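Local coordinates for RNA-binding protein HI_1333 (Haemophilus influenzae, PDB 1JO0) that probably binds RNA and is a small protein of the CRS1/YhbY (CRM) family, at residues A[14-24]-A[40-50]. Numbering follows the deposited sequence.
Sequences LAHHLNPVVML and ALNHHELIKVK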
loop_
_atom_site.group_PDB
_atom_site.type_symbol
_atom_site.label_atom_id
_atom_site.label_comp_id
_atom_site.label_asym_id
_atom_site.label_seq_id
_atom_site.Cartn_x
_atom_site.Cartn_y
_atom_site.Cartn_z
ATOM N N LEU A 14 8.167 -1.086 10.194
ATOM C CA LEU A 14 7.064 -0.415 10.864
ATOM C C LEU A 14 5.731 -1.069 10.542
ATOM O O LEU A 14 4.906 -1.232 11.441
ATOM C CB LEU A 14 7.094 1.056 10.467
ATOM C CG LEU A 14 6.054 1.956 11.096
ATOM C CD1 LEU A 14 6.173 1.855 12.603
ATOM C CD2 LEU A 14 6.258 3.400 10.642
ATOM N N ALA A 15 5.543 -1.485 9.300
ATOM C CA ALA A 15 4.283 -2.077 8.864
ATOM C C ALA A 15 4.003 -3.407 9.549
ATOM O O ALA A 15 2.856 -3.838 9.609
ATOM C CB ALA A 15 4.224 -2.255 7.348
ATOM N N HIS A 16 5.043 -4.073 10.075
ATOM C CA HIS A 16 4.787 -5.287 10.871
ATOM C C HIS A 16 3.822 -5.048 11.998
ATOM O O HIS A 16 3.118 -5.967 12.436
ATOM C CB HIS A 16 6.182 -5.727 11.367
ATOM C CG HIS A 16 6.241 -6.908 12.237
ATOM N ND1 HIS A 16 6.142 -8.167 11.690
ATOM C CD2 HIS A 16 6.405 -7.056 13.574
ATOM C CE1 HIS A 16 6.231 -9.045 12.665
ATOM N NE2 HIS A 16 6.388 -8.397 13.818
ATOM N N HIS A 17 3.762 -3.810 12.514
ATOM C CA HIS A 17 2.888 -3.513 13.654
ATOM C C HIS A 17 1.512 -2.990 13.253
ATOM O O HIS A 17 0.759 -2.601 14.142
ATOM C CB HIS A 17 3.581 -2.454 14.499
ATOM C CG HIS A 17 4.946 -2.909 14.919
ATOM N ND1 HIS A 17 5.129 -3.951 15.780
ATOM C CD2 HIS A 17 6.174 -2.462 14.559
ATOM C CE1 HIS A 17 6.448 -4.123 15.946
ATOM N NE2 HIS A 17 7.110 -3.233 15.225
ATOM N N LEU A 18 1.219 -2.994 11.951
ATOM C CA LEU A 18 -0.020 -2.445 11.415
ATOM C C LEU A 18 -0.938 -3.549 10.944
ATOM O O LEU A 18 -0.513 -4.608 10.477
ATOM C CB LEU A 18 0.238 -1.452 10.263
ATOM C CG LEU A 18 1.161 -0.275 10.653
ATOM C CD1 LEU A 18 1.389 0.580 9.435
ATOM C CD2 LEU A 18 0.578 0.461 11.845
ATOM N N ASN A 19 -2.244 -3.293 11.086
ATOM C CA ASN A 19 -3.258 -4.129 10.492
ATOM C C ASN A 19 -3.677 -3.578 9.131
ATOM O O ASN A 19 -3.600 -2.369 8.919
ATOM C CB ASN A 19 -4.527 -4.161 11.337
ATOM C CG ASN A 19 -4.275 -4.898 12.633
ATOM O OD1 ASN A 19 -3.600 -5.941 12.664
ATOM N ND2 ASN A 19 -4.806 -4.308 13.659
ATOM N N PRO A 20 -4.180 -4.390 8.237
ATOM C CA PRO A 20 -4.759 -3.853 6.999
ATOM C C PRO A 20 -5.854 -2.811 7.271
ATOM O O PRO A 20 -6.684 -3.006 8.141
ATOM C CB PRO A 20 -5.358 -5.101 6.354
ATOM C CG PRO A 20 -4.641 -6.256 6.907
ATOM C CD PRO A 20 -4.258 -5.870 8.307
ATOM N N VAL A 21 -5.866 -1.712 6.541
ATOM C CA VAL A 21 -6.908 -0.696 6.573
ATOM C C VAL A 21 -7.825 -0.727 5.343
ATOM O O VAL A 21 -8.804 0.018 5.348
ATOM C CB VAL A 21 -6.277 0.701 6.797
ATOM C CG1 VAL A 21 -5.668 0.771 8.200
ATOM C CG2 VAL A 21 -5.212 1.073 5.772
ATOM N N VAL A 22 -7.522 -1.526 4.328
ATOM C CA VAL A 22 -8.386 -1.721 3.175
ATOM C C VAL A 22 -8.368 -3.209 2.853
ATOM O O VAL A 22 -7.305 -3.833 2.899
ATOM C CB VAL A 22 -7.931 -0.910 1.945
ATOM C CG1 VAL A 22 -8.842 -1.133 0.739
ATOM C CG2 VAL A 22 -7.844 0.574 2.301
ATOM N N MET A 23 -9.531 -3.704 2.495
ATOM C CA MET A 23 -9.607 -5.097 2.074
ATOM C C MET A 23 -10.321 -5.097 0.730
ATOM O O MET A 23 -11.356 -4.462 0.584
ATOM C CB MET A 23 -10.265 -5.971 3.139
ATOM C CG MET A 23 -9.523 -6.000 4.480
ATOM S SD MET A 23 -9.870 -7.373 5.585
ATOM C CE MET A 23 -11.051 -8.327 4.639
ATOM N N LEU A 24 -9.709 -5.833 -0.195
ATOM C CA LEU A 24 -10.365 -6.181 -1.431
ATOM C C LEU A 24 -11.028 -7.554 -1.364
ATOM O O LEU A 24 -10.516 -8.473 -0.734
ATOM C CB LEU A 24 -9.441 -6.351 -2.632
ATOM C CG LEU A 24 -9.101 -4.992 -3.272
ATOM C CD1 LEU A 24 -8.304 -4.184 -2.268
ATOM C CD2 LEU A 24 -8.364 -5.204 -4.580
ATOM N N ALA A 40 -6.863 6.235 2.813
ATOM C CA ALA A 40 -5.921 5.621 3.732
ATOM C C ALA A 40 -4.509 6.163 3.551
ATOM O O ALA A 40 -3.802 6.484 4.499
ATOM C CB ALA A 40 -5.979 4.108 3.546
ATOM N N LEU A 41 -4.050 6.315 2.314
ATOM C CA LEU A 41 -2.785 6.945 2.031
ATOM C C LEU A 41 -2.734 8.355 2.585
ATOM O O LEU A 41 -1.744 8.774 3.187
ATOM C CB LEU A 41 -2.457 6.976 0.552
ATOM C CG LEU A 41 -2.119 5.637 -0.102
ATOM C CD1 LEU A 41 -2.096 5.800 -1.629
ATOM C CD2 LEU A 41 -0.808 5.051 0.375
ATOM N N ASN A 42 -3.788 9.119 2.378
ATOM C CA ASN A 42 -3.852 10.490 2.839
ATOM C C ASN A 42 -3.698 10.603 4.347
ATOM O O ASN A 42 -2.920 11.447 4.803
ATOM C CB ASN A 42 -5.162 11.147 2.429
ATOM C CG ASN A 42 -5.091 11.588 0.976
ATOM O OD1 ASN A 42 -4.007 11.706 0.402
ATOM N ND2 ASN A 42 -6.307 11.789 0.517
ATOM N N HIS A 43 -4.456 9.765 5.083
ATOM C CA HIS A 43 -4.387 9.880 6.537
ATOM C C HIS A 43 -3.159 9.203 7.119
ATOM O O HIS A 43 -2.596 9.698 8.097
ATOM C CB HIS A 43 -5.635 9.292 7.194
ATOM C CG HIS A 43 -6.834 10.165 6.915
ATOM N ND1 HIS A 43 -6.945 11.408 7.444
ATOM C CD2 HIS A 43 -7.889 9.978 6.098
ATOM C CE1 HIS A 43 -8.061 11.964 7.022
ATOM N NE2 HIS A 43 -8.665 11.112 6.194
ATOM N N HIS A 44 -2.757 8.048 6.549
ATOM C CA HIS A 44 -1.779 7.219 7.234
ATOM C C HIS A 44 -0.382 7.204 6.608
ATOM O O HIS A 44 0.556 6.843 7.339
ATOM C CB HIS A 44 -2.256 5.754 7.281
ATOM C CG HIS A 44 -3.548 5.647 8.018
ATOM N ND1 HIS A 44 -3.626 5.853 9.372
ATOM C CD2 HIS A 44 -4.786 5.329 7.584
ATOM C CE1 HIS A 44 -4.888 5.672 9.772
ATOM N NE2 HIS A 44 -5.604 5.347 8.700
ATOM N N GLU A 45 -0.266 7.511 5.336
ATOM C CA GLU A 45 0.974 7.479 4.536
ATOM C C GLU A 45 1.408 6.039 4.274
ATOM O O GLU A 45 1.568 5.659 3.096
ATOM C CB GLU A 45 2.118 8.271 5.205
ATOM C CG GLU A 45 1.836 9.751 5.304
ATOM C CD GLU A 45 3.042 10.449 5.929
ATOM O OE1 GLU A 45 3.409 10.092 7.059
ATOM O OE2 GLU A 45 3.646 11.340 5.289
ATOM N N LEU A 46 1.618 5.243 5.297
ATOM C CA LEU A 46 1.995 3.820 5.249
ATOM C C LEU A 46 0.763 2.984 5.498
ATOM O O LEU A 46 0.136 3.151 6.544
ATOM C CB LEU A 46 3.028 3.489 6.300
ATOM C CG LEU A 46 3.512 2.036 6.371
ATOM C CD1 LEU A 46 4.196 1.617 5.077
ATOM C CD2 LEU A 46 4.419 1.864 7.559
ATOM N N ILE A 47 0.416 2.126 4.547
ATOM C CA ILE A 47 -0.803 1.327 4.649
ATOM C C ILE A 47 -0.548 -0.132 4.241
ATOM O O ILE A 47 0.342 -0.421 3.425
ATOM C CB ILE A 47 -1.969 1.912 3.807
ATOM C CG1 ILE A 47 -1.730 1.791 2.300
ATOM C CG2 ILE A 47 -2.253 3.352 4.248
ATOM C CD1 ILE A 47 -2.965 2.155 1.501
ATOM N N LYS A 48 -1.420 -0.969 4.764
ATOM C CA LYS A 48 -1.542 -2.369 4.338
ATOM C C LYS A 48 -2.909 -2.587 3.703
ATOM O O LYS A 48 -3.918 -2.225 4.250
ATOM C CB LYS A 48 -1.437 -3.268 5.536
ATOM C CG LYS A 48 -0.072 -3.683 5.942
ATOM C CD LYS A 48 -0.190 -4.772 7.043
ATOM C CE LYS A 48 1.173 -5.152 7.440
ATOM N NZ LYS A 48 1.126 -5.953 8.670
ATOM N N VAL A 49 -2.883 -3.205 2.520
ATOM C CA VAL A 49 -4.079 -3.511 1.749
ATOM C C VAL A 49 -4.119 -5.032 1.631
ATOM O O VAL A 49 -3.147 -5.674 1.209
ATOM C CB VAL A 49 -4.045 -2.882 0.337
ATOM C CG1 VAL A 49 -5.266 -3.273 -0.474
ATOM C CG2 VAL A 49 -3.910 -1.377 0.444
ATOM N N LYS A 50 -5.218 -5.635 2.043
ATOM C CA LYS A 50 -5.388 -7.073 1.983
ATOM C C LYS A 50 -5.996 -7.452 0.641
ATOM O O LYS A 50 -7.011 -6.881 0.235
ATOM C CB LYS A 50 -6.255 -7.608 3.133
ATOM C CG LYS A 50 -6.224 -9.118 3.298
ATOM C CD LYS A 50 -6.902 -9.524 4.612
ATOM C CE LYS A 50 -7.197 -11.006 4.677
ATOM N NZ LYS A 50 -6.360 -11.754 5.641
HETATM O O HOH W 1 -2.448 -0.395 7.345
#
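Lys48 reaches from strand 46-51 to the carbonyls of Ala15 and Leu18, the first and last residues of the type I turn after helix 5-15. Its CG lies anti to the carbonyl carbon (chi1 -87°) and the chain beyond is fully extended, which carries the ammonium group to the turn. Lys48 NZ donates to Leu18 O at 2.8 Å, tilted 23° from the carbonyl plane, and more weakly to Ala15 O, which also accepts Leu18 N; a glycerol, probably a crystallisation additive, is a further partner. Nearby, Leu46 has CG anti to its backbone N (chi1 180°) and places CD2 in an apolar cluster, Leu46 CD2 lying 3.8 Å from Leu18 CD1, with Ala15 CB alongside. A water donates to Asn19 O and accepts from Lys48 N where the segments have not yet paired directly. Pairing starts irregularly: Val21 N takes Lys48 O, leaving buried Val22 N without a partner. Lys50 N then donates to Val22 O at 2.9 Å and Leu24 N to Lys50 O, both almost straight. Lys50 NZ is hydrogen-bonded to His80 NE2. On the face of Val22 and Val49, Val22 CG2 touches Ala40 CB of helix 31-44; Val21 CG2 contacts Ala40 CB and Ile47 CB, and Leu24 CD1 meets Val49 CG1 at 3.6 Å. Parallel edge strand 22-24, covering helix and strand 46-51 thus form the beta-alpha-beta crossover unit of the CRM domain.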